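Long-range contacts in putative alpha-L-fucosidase (Bacteroides thetaiotaomicron, PDB 3EYP), which probably hydrolyses alpha-L-fucosidic linkages, as a member of glycoside hydrolase family 29: residues Asp205-Gly210 with Lys237-Gly242; Trp221-Ser226 with Asp247-Ala252; Leu327-Lys332 with Leu349-Asn354. One frame throughout, in Å; residues are numbered along the deposited sequence.

Contact 1: residues Asp205-Gly210 with Lys237-Gly242; sequences DVRWMG and KGLNEG
Polar contacts at the end of a short helix dominate the meeting of Asp205-Gly210 with Lys237-Gly242. The Arg207 chain, extended from CG to NE, grips a single carbonyl side-on: NE lies 2.9 Å from Leu239 O, and NH2 is 3.1 Å from Leu239 O. The oxygen sits within 4° of the guanidinium plane, so both N-H groups serve it, but only NE reaches it on a lone pair; NH2 comes from above the carbonyl plane. The guanidinium's charge would probably polarise this carbonyl in the last turn of the helix. A third bond runs the other way across the contact, from Asn240 ND2 to Met209 O (2.9 Å), met almost along the C=O axis. Asn240 reaches it with CG anti to its backbone N, its amide plane passing close to the oxygen.

Weaker contacts fill in around these bonds. Leu239 CB packs 3.5 Å from Trp208 O, a buried oxygen without a hydrogen-bond partner. Gly242, of positive phi, passes with its CA 3.4 Å from Arg207 NH2, where a side-chain CB would collide with that nitrogen. Within its own segment, the indole of Trp208 has Gly210 N 3.4 Å above the centre of one face.

Arg207 also bonds the neighbouring loops, NH1 to Ile250 O and NH2 to Trp221 O. Through backbone bonds to Ile194 and to Glu253, Val206 and Arg207 bridge strands 193-195 and 253-257 of the TIM barrel, while helix 226-230 covers Leu239 through Ala228 and Ile229.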
loop_
_atom_site.group_PDB
_atom_site.type_symbol
_atom_site.label_atom_id
_atom_site.label_comp_id
_atom_site.label_asym_id
_atom_site.label_seq_id
_atom_site.Cartn_x
_atom_site.Cartn_y
_atom_site.Cartn_z
ATOM N N ASP A 205 -9.721 -4.209 -6.961
ATOM C CA ASP A 205 -8.873 -3.184 -7.571
ATOM C C ASP A 205 -7.419 -3.480 -7.251
ATOM O O ASP A 205 -6.506 -3.253 -8.067
ATOM C CB ASP A 205 -9.251 -1.791 -7.096
ATOM C CG ASP A 205 -10.595 -1.371 -7.603
ATOM O OD1 ASP A 205 -10.850 -1.442 -8.820
ATOM O OD2 ASP A 205 -11.385 -0.952 -6.782
ATOM N N VAL A 206 -7.231 -3.950 -6.034
ATOM C CA VAL A 206 -5.896 -4.327 -5.517
ATOM C C VAL A 206 -5.956 -5.670 -4.827
ATOM O O VAL A 206 -7.016 -6.099 -4.315
ATOM C CB VAL A 206 -5.294 -3.213 -4.645
ATOM C CG1 VAL A 206 -5.308 -1.859 -5.429
ATOM C CG2 VAL A 206 -6.053 -3.048 -3.279
ATOM N N ARG A 207 -4.806 -6.332 -4.802
ATOM C CA ARG A 207 -4.704 -7.662 -4.228
ATOM C C ARG A 207 -3.826 -7.737 -3.006
ATOM O O ARG A 207 -2.964 -6.888 -2.762
ATOM C CB ARG A 207 -4.097 -8.626 -5.290
ATOM C CG ARG A 207 -2.619 -8.330 -5.681
ATOM C CD ARG A 207 -2.046 -9.373 -6.717
ATOM N NE ARG A 207 -0.582 -9.432 -6.713
ATOM C CZ ARG A 207 0.216 -8.892 -7.640
ATOM N NH1 ARG A 207 -0.283 -8.123 -8.592
ATOM N NH2 ARG A 207 1.540 -9.004 -7.540
ATOM N N TRP A 208 -3.986 -8.849 -2.301
ATOM C CA TRP A 208 -3.002 -9.285 -1.310
ATOM C C TRP A 208 -1.718 -9.851 -1.947
ATOM O O TRP A 208 -1.686 -10.284 -3.079
ATOM C CB TRP A 208 -3.597 -10.330 -0.366
ATOM C CG TRP A 208 -2.794 -10.548 0.858
ATOM C CD1 TRP A 208 -2.181 -9.602 1.629
ATOM C CD2 TRP A 208 -2.562 -11.805 1.495
ATOM N NE1 TRP A 208 -1.560 -10.211 2.702
ATOM C CE2 TRP A 208 -1.792 -11.560 2.641
ATOM C CE3 TRP A 208 -2.932 -13.124 1.194
ATOM C CZ2 TRP A 208 -1.390 -12.596 3.508
ATOM C CZ3 TRP A 208 -2.550 -14.141 2.049
ATOM C CH2 TRP A 208 -1.799 -13.875 3.184
ATOM N N MET A 209 -0.647 -9.859 -1.161
ATOM C CA MET A 209 0.638 -10.278 -1.680
ATOM C C MET A 209 1.235 -11.459 -0.948
ATOM O O MET A 209 2.411 -11.693 -0.999
ATOM C CB MET A 209 1.649 -9.137 -1.722
ATOM C CG MET A 209 1.431 -8.117 -0.691
ATOM S SD MET A 209 1.580 -8.622 1.012
ATOM C CE MET A 209 3.352 -8.745 1.132
ATOM N N GLY A 210 0.398 -12.130 -0.202
ATOM C CA GLY A 210 0.670 -13.418 0.387
ATOM C C GLY A 210 1.399 -13.560 1.712
ATOM O O GLY A 210 1.554 -14.676 2.190
ATOM N N LYS A 237 3.277 -17.312 -5.014
ATOM C CA LYS A 237 4.124 -16.589 -5.956
ATOM C C LYS A 237 3.298 -15.673 -6.828
ATOM O O LYS A 237 3.620 -14.525 -7.039
ATOM C CB LYS A 237 4.926 -17.535 -6.817
ATOM C CG LYS A 237 5.782 -16.819 -7.809
ATOM C CD LYS A 237 6.313 -17.811 -8.849
ATOM C CE LYS A 237 7.714 -18.224 -8.585
ATOM N NZ LYS A 237 8.242 -18.913 -9.856
ATOM N N GLY A 238 2.188 -16.198 -7.290
ATOM C CA GLY A 238 1.240 -15.442 -8.103
ATOM C C GLY A 238 0.755 -14.171 -7.427
ATOM O O GLY A 238 0.434 -13.172 -8.075
ATOM N N LEU A 239 0.685 -14.220 -6.101
ATOM C CA LEU A 239 0.242 -13.058 -5.354
ATOM C C LEU A 239 1.406 -12.168 -5.031
ATOM O O LEU A 239 1.324 -10.961 -5.130
ATOM C CB LEU A 239 -0.507 -13.468 -4.079
ATOM C CG LEU A 239 -1.896 -14.124 -4.197
ATOM C CD1 LEU A 239 -2.466 -14.441 -2.824
ATOM C CD2 LEU A 239 -2.842 -13.208 -4.939
ATOM N N ASN A 240 2.481 -12.771 -4.572
ATOM C CA ASN A 240 3.622 -12.026 -4.042
ATOM C C ASN A 240 4.452 -11.351 -5.185
ATOM O O ASN A 240 4.937 -10.254 -5.044
ATOM C CB ASN A 240 4.512 -12.950 -3.191
ATOM C CG ASN A 240 5.612 -12.238 -2.476
ATOM O OD1 ASN A 240 6.795 -12.426 -2.825
ATOM N ND2 ASN A 240 5.261 -11.435 -1.406
ATOM N N GLU A 241 4.626 -12.083 -6.275
ATOM C CA GLU A 241 5.395 -11.619 -7.466
ATOM C C GLU A 241 4.542 -11.133 -8.602
ATOM O O GLU A 241 4.969 -10.355 -9.451
ATOM C CB GLU A 241 6.348 -12.710 -7.953
ATOM C CG GLU A 241 7.441 -12.958 -6.892
ATOM C CD GLU A 241 8.527 -13.966 -7.248
ATOM O OE1 GLU A 241 8.637 -14.321 -8.438
ATOM O OE2 GLU A 241 9.257 -14.392 -6.308
ATOM N N GLY A 242 3.357 -11.696 -8.671
ATOM C CA GLY A 242 2.464 -11.436 -9.729
ATOM C C GLY A 242 3.020 -12.177 -10.942
ATOM O O GLY A 242 3.869 -13.033 -10.804
#

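Contact 2: residues Trp221-Ser226 with Asp247-Ala252; sequences WATTDS and DAYIPA
A classic beta bulge marks the two-stranded antiparallel sheet formed by strands 223-224 and 248-249: Asp247 and Ala248 together face Thr224. Thr224 and Ala248 form a hydrogen-bonded pair. Thr224 N gives a fairly straight bond of 2.9 Å to Ala248 O, whereas the return bond, Ala248 N to Thr224 O at 3.0 Å, is more bent, its donor lying 26° out of the carbonyl plane. Thr223 and Tyr249 make the adjoining non-hydrogen-bonded pair, and beyond it Ile250 N donates to Ala222 O. One water links the segments further, accepting from Ala252 N at 2.9 Å and donating to Trp221 O.

At the bulge, each of two aspartate carboxylates takes a backbone N-H from the facing segment. Asp225 OD1 receives Asp247 N at 2.9 Å, nearly along its C-O axis; Asp247 OD1 in turn receives Ser226 N at 2.9 Å through its syn lone pair. The two side chains cross at about a right angle, leaving Asp225 OD1 only 3.8 Å from Asp247 OD2, a proximity of like charges that may raise the pKa of one carboxylate. An alanine in place of Asp225 removes the acceptor OD1 and would probably loosen the hold on Asp247 N at the bulge.

On the face of Thr223 and Tyr249, the methyl of Ala222 lies over the phenol ring in a CH-pi contact, CB 3.8 Å from the ring centroid and offset to the rim at CZ. Tyr249 holds its ring there with CG anti to the backbone N.

Ala222 N bonds His391 NE2 of the C-terminal beta-sandwich domain. The hydroxyls of Thr223 and Thr224 bond outside the pair, to Met243 O and to Gly238 O of helix 236-240. Pro251 and Ala222 pack against helix 12-20, at Tyr18.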
loop_
_atom_site.group_PDB
_atom_site.type_symbol
_atom_site.label_atom_id
_atom_site.label_comp_id
_atom_site.label_asym_id
_atom_site.label_seq_id
_atom_site.Cartn_x
_atom_site.Cartn_y
_atom_site.Cartn_z
ATOM N N TRP A 221 5.010 -7.695 -10.130
ATOM C CA TRP A 221 4.230 -7.099 -11.219
ATOM C C TRP A 221 2.857 -6.666 -10.728
ATOM O O TRP A 221 2.299 -7.241 -9.760
ATOM C CB TRP A 221 4.072 -8.062 -12.400
ATOM C CG TRP A 221 5.341 -8.712 -12.804
ATOM C CD1 TRP A 221 5.755 -9.953 -12.437
ATOM C CD2 TRP A 221 6.404 -8.150 -13.593
ATOM N NE1 TRP A 221 6.992 -10.206 -12.964
ATOM C CE2 TRP A 221 7.408 -9.131 -13.688
ATOM C CE3 TRP A 221 6.593 -6.937 -14.254
ATOM C CZ2 TRP A 221 8.598 -8.918 -14.383
ATOM C CZ3 TRP A 221 7.792 -6.734 -14.964
ATOM C CH2 TRP A 221 8.758 -7.713 -15.024
ATOM N N ALA A 222 2.313 -5.642 -11.395
ATOM C CA ALA A 222 1.017 -5.129 -11.012
ATOM C C ALA A 222 -0.054 -6.063 -11.509
ATOM O O ALA A 222 -1.204 -6.022 -11.052
ATOM C CB ALA A 222 0.794 -3.726 -11.569
ATOM N N THR A 223 0.314 -6.802 -12.552
ATOM C CA THR A 223 -0.522 -7.835 -13.160
ATOM C C THR A 223 -0.309 -9.205 -12.533
ATOM O O THR A 223 0.803 -9.574 -12.093
ATOM C CB THR A 223 -0.247 -7.972 -14.716
ATOM O OG1 THR A 223 1.173 -8.105 -14.983
ATOM C CG2 THR A 223 -0.795 -6.785 -15.461
ATOM N N THR A 224 -1.382 -9.977 -12.582
ATOM C CA THR A 224 -1.381 -11.382 -12.197
ATOM C C THR A 224 -2.649 -12.037 -12.726
ATOM O O THR A 224 -3.541 -11.358 -13.223
ATOM C CB THR A 224 -1.224 -11.627 -10.619
ATOM O OG1 THR A 224 -0.741 -12.961 -10.389
ATOM C CG2 THR A 224 -2.532 -11.403 -9.809
ATOM N N ASP A 225 -2.735 -13.335 -12.568
ATOM C CA ASP A 225 -3.933 -14.071 -13.004
ATOM C C ASP A 225 -4.973 -13.952 -11.896
ATOM O O ASP A 225 -4.640 -14.071 -10.725
ATOM C CB ASP A 225 -3.635 -15.537 -13.279
ATOM C CG ASP A 225 -2.985 -15.774 -14.667
ATOM O OD1 ASP A 225 -2.948 -14.837 -15.496
ATOM O OD2 ASP A 225 -2.455 -16.908 -14.895
ATOM N N SER A 226 -6.228 -13.736 -12.260
ATOM C CA SER A 226 -7.238 -13.502 -11.222
ATOM C C SER A 226 -7.486 -14.734 -10.374
ATOM O O SER A 226 -8.004 -14.641 -9.248
ATOM C CB SER A 226 -8.534 -12.977 -11.803
ATOM O OG SER A 226 -9.207 -14.010 -12.445
ATOM N N ASP A 247 -3.388 -12.124 -16.428
ATOM C CA ASP A 247 -4.628 -11.780 -17.135
ATOM C C ASP A 247 -5.401 -10.575 -16.611
ATOM O O ASP A 247 -6.351 -10.134 -17.250
ATOM C CB ASP A 247 -5.595 -12.957 -17.318
ATOM C CG ASP A 247 -6.208 -13.471 -16.009
ATOM O OD1 ASP A 247 -6.257 -12.732 -15.018
ATOM O OD2 ASP A 247 -6.663 -14.645 -16.006
ATOM N N ALA A 248 -4.927 -10.031 -15.502
ATOM C CA ALA A 248 -5.553 -8.918 -14.812
ATOM C C ALA A 248 -4.585 -7.950 -14.232
ATOM O O ALA A 248 -3.536 -8.313 -13.695
ATOM C CB ALA A 248 -6.535 -9.448 -13.697
ATOM N N TYR A 249 -4.979 -6.689 -14.224
ATOM C CA TYR A 249 -4.155 -5.606 -13.624
ATOM C C TYR A 249 -4.773 -5.311 -12.274
ATOM O O TYR A 249 -5.846 -4.721 -12.173
ATOM C CB TYR A 249 -4.123 -4.378 -14.503
ATOM C CG TYR A 249 -3.019 -3.399 -14.154
ATOM C CD1 TYR A 249 -1.890 -3.275 -14.959
ATOM C CD2 TYR A 249 -3.117 -2.578 -13.027
ATOM C CE1 TYR A 249 -0.863 -2.381 -14.621
ATOM C CE2 TYR A 249 -2.109 -1.694 -12.698
ATOM C CZ TYR A 249 -0.987 -1.592 -13.482
ATOM O OH TYR A 249 0.031 -0.678 -13.135
ATOM N N ILE A 250 -4.147 -5.887 -11.274
ATOM C CA ILE A 250 -4.610 -5.800 -9.860
ATOM C C ILE A 250 -3.376 -5.761 -9.006
ATOM O O ILE A 250 -2.855 -6.824 -8.579
ATOM C CB ILE A 250 -5.479 -7.003 -9.441
ATOM C CG1 ILE A 250 -6.570 -7.311 -10.455
ATOM C CG2 ILE A 250 -6.147 -6.726 -8.092
ATOM C CD1 ILE A 250 -7.184 -8.707 -10.352
ATOM N N PRO A 251 -2.848 -4.556 -8.775
ATOM C CA PRO A 251 -1.584 -4.464 -8.123
ATOM C C PRO A 251 -1.620 -4.893 -6.653
ATOM O O PRO A 251 -2.672 -4.897 -6.022
ATOM C CB PRO A 251 -1.209 -2.981 -8.222
ATOM C CG PRO A 251 -2.386 -2.280 -8.696
ATOM C CD PRO A 251 -3.406 -3.250 -9.172
ATOM N N ALA A 252 -0.479 -5.296 -6.167
ATOM C CA ALA A 252 -0.312 -5.733 -4.767
ATOM C C ALA A 252 -0.353 -4.593 -3.769
ATOM O O ALA A 252 0.357 -3.563 -3.870
ATOM C CB ALA A 252 0.997 -6.525 -4.581
HETATM O O HOH W 1 2.019 -4.902 -7.572
#

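Contact 3: residues Leu327-Lys332 with Leu349-Asn354; sequences LLRGAK and LDNEKN
Each segment holds a turn in the loops flanking strand 332-335 of the C-terminal beta-sandwich, a fold expected of the F5/8 type C family: a type II beta turn from Leu328 to Ala331, closed by Ala331 N to Leu328 O, and an Asx turn at Asp350, whose OD1 accepts Glu352 N at 2.7 Å. Gly330 takes the third position of the first turn, with the positive phi expected there.

Arg329, second residue of that turn, carries the contact. Its CB stays clear of the partner segment, and a chi1 of -94°, away from the usual staggered values, sends the chain across to it. CG comes first, 3.3 Å from Leu349 O. CD passes at the same distance from that oxygen and also lies 3.6 Å from Asn351 OD1, so the aliphatic part of the chain runs alongside the carbonyl it will finally bond. The chain then bends at chi3, folding the guanidinium back upon Leu349. NE and CZ lie against Asn351 OD1, which sits over one face of the group, offset to its rim; the amide and guanidinium planes are 30° apart. This approach would probably be mildly favourable, though it is not a hydrogen bond. At the tip, NH2 meets Leu349 O at 3.0 Å.

Beside the arginine, the apolar part of the contact joins Leu328 and Leu349. Both extend CG anti to their carbonyl carbons, and both lean on Phe370 of strand 366-372, while Leu328 also reaches Phe451 and Val453 of strand 447-454. Leu349 CD2 touches Leu328 CB at 3.9 Å. The bond at the arginine tip is well formed: Leu349 O accepts on a lone pair, 4° out of the guanidinium plane, along a nearly straight N-H direction.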
loop_
_atom_site.group_PDB
_atom_site.type_symbol
_atom_site.label_atom_id
_atom_site.label_comp_id
_atom_site.label_asym_id
_atom_site.label_seq_id
_atom_site.Cartn_x
_atom_site.Cartn_y
_atom_site.Cartn_z
ATOM N N LEU A 327 21.537 12.793 -6.668
ATOM C CA LEU A 327 22.966 13.064 -6.858
ATOM C C LEU A 327 23.339 13.090 -8.327
ATOM O O LEU A 327 24.443 13.517 -8.705
ATOM C CB LEU A 327 23.826 12.049 -6.122
ATOM C CG LEU A 327 23.648 12.150 -4.604
ATOM C CD1 LEU A 327 24.522 11.140 -3.874
ATOM C CD2 LEU A 327 23.907 13.616 -4.116
ATOM N N LEU A 328 22.418 12.654 -9.167
ATOM C CA LEU A 328 22.695 12.685 -10.596
ATOM C C LEU A 328 22.404 14.072 -11.140
ATOM O O LEU A 328 22.774 14.387 -12.272
ATOM C CB LEU A 328 21.862 11.673 -11.387
ATOM C CG LEU A 328 22.113 10.207 -11.106
ATOM C CD1 LEU A 328 21.207 9.366 -12.001
ATOM C CD2 LEU A 328 23.600 9.850 -11.252
ATOM N N ARG A 329 21.714 14.914 -10.374
ATOM C CA ARG A 329 21.305 16.170 -10.970
ATOM C C ARG A 329 22.529 16.984 -11.356
ATOM O O ARG A 329 23.535 17.014 -10.687
ATOM C CB ARG A 329 20.290 16.920 -10.127
ATOM C CG ARG A 329 18.856 16.536 -10.632
ATOM C CD ARG A 329 17.758 16.997 -9.683
ATOM N NE ARG A 329 17.820 18.442 -9.516
ATOM C CZ ARG A 329 17.251 19.322 -10.327
ATOM N NH1 ARG A 329 17.398 20.616 -10.070
ATOM N NH2 ARG A 329 16.540 18.923 -11.383
ATOM N N GLY A 330 22.446 17.583 -12.511
ATOM C CA GLY A 330 23.541 18.417 -12.967
ATOM C C GLY A 330 24.405 17.682 -13.942
ATOM O O GLY A 330 25.251 18.290 -14.616
ATOM N N ALA A 331 24.147 16.379 -14.043
ATOM C CA ALA A 331 24.922 15.492 -14.950
ATOM C C ALA A 331 24.808 15.893 -16.410
ATOM O O ALA A 331 23.856 16.553 -16.835
ATOM C CB ALA A 331 24.530 13.991 -14.772
ATOM N N LYS A 332 25.830 15.524 -17.155
ATOM C CA LYS A 332 25.761 15.566 -18.617
ATOM C C LYS A 332 25.270 14.203 -19.000
ATOM O O LYS A 332 25.792 13.211 -18.520
ATOM C CB LYS A 332 27.119 15.816 -19.275
ATOM N N LEU A 349 15.487 13.412 -14.696
ATOM C CA LEU A 349 16.258 14.172 -13.701
ATOM C C LEU A 349 15.628 15.464 -13.276
ATOM O O LEU A 349 16.143 16.140 -12.398
ATOM C CB LEU A 349 17.650 14.511 -14.227
ATOM C CG LEU A 349 18.573 13.377 -14.600
ATOM C CD1 LEU A 349 19.954 13.884 -15.009
ATOM C CD2 LEU A 349 18.648 12.444 -13.392
ATOM N N ASP A 350 14.523 15.779 -13.911
ATOM C CA ASP A 350 13.923 17.103 -13.826
ATOM C C ASP A 350 12.898 17.300 -12.730
ATOM O O ASP A 350 12.310 18.365 -12.596
ATOM C CB ASP A 350 13.339 17.526 -15.169
ATOM C CG ASP A 350 12.052 16.802 -15.512
ATOM O OD1 ASP A 350 11.531 16.084 -14.642
ATOM O OD2 ASP A 350 11.564 16.956 -16.659
ATOM N N ASN A 351 12.666 16.272 -11.957
ATOM C CA ASN A 351 11.703 16.393 -10.858
ATOM C C ASN A 351 10.311 16.862 -11.274
ATOM O O ASN A 351 9.558 17.381 -10.458
ATOM C CB ASN A 351 12.224 17.390 -9.839
ATOM C CG ASN A 351 13.424 16.871 -9.084
ATOM O OD1 ASN A 351 14.343 17.627 -8.753
ATOM N ND2 ASN A 351 13.442 15.581 -8.819
ATOM N N GLU A 352 9.993 16.733 -12.544
ATOM C CA GLU A 352 8.625 17.041 -12.994
ATOM C C GLU A 352 7.798 15.782 -12.865
ATOM O O GLU A 352 8.284 14.677 -13.095
ATOM C CB GLU A 352 8.562 17.487 -14.447
ATOM C CG GLU A 352 9.614 18.454 -14.875
ATOM C CD GLU A 352 9.194 19.882 -14.694
ATOM O OE1 GLU A 352 8.075 20.126 -14.179
ATOM O OE2 GLU A 352 10.000 20.772 -15.063
ATOM N N LYS A 353 6.533 15.955 -12.525
ATOM C CA LYS A 353 5.633 14.800 -12.321
ATOM C C LYS A 353 5.384 14.077 -13.651
ATOM O O LYS A 353 5.531 12.841 -13.767
ATOM C CB LYS A 353 4.313 15.239 -11.654
ATOM C CG LYS A 353 3.243 14.189 -11.639
ATOM C CD LYS A 353 1.820 14.798 -11.749
ATOM C CE LYS A 353 1.580 15.932 -10.767
ATOM N NZ LYS A 353 0.103 16.215 -10.644
ATOM N N ASN A 354 5.091 14.875 -14.666
ATOM C CA ASN A 354 4.519 14.368 -15.931
ATOM C C ASN A 354 5.483 14.036 -17.074
ATOM O O ASN A 354 5.107 13.381 -18.036
ATOM C CB ASN A 354 3.502 15.362 -16.452
ATOM C CG ASN A 354 2.314 15.526 -15.509
ATOM O OD1 ASN A 354 1.861 16.666 -15.261
ATOM N ND2 ASN A 354 1.813 14.400 -14.958
#

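Contacts 1 and 2 form one continuous patch of the TIM-barrel domain, their centres about 7 Å apart and their four segments alternating along the chain. Probable hydrogen bonds tie them directly: Gly238 O lies 2.6 Å from Thr224 OG1, and Glu241 O is 2.7 Å from Trp221 N. A glycerol, probably from the crystallisation liquor, lies about 3 Å from the Trp208 side chain of contact 1 and may mark a pocket. Contact 3 stands apart, its centre about 32 Å from that of contact 1 and 31 Å from that of contact 2, with nearest atoms about 19 Å and 15 Å away; it lies in the loops of the C-terminal beta-sandwich.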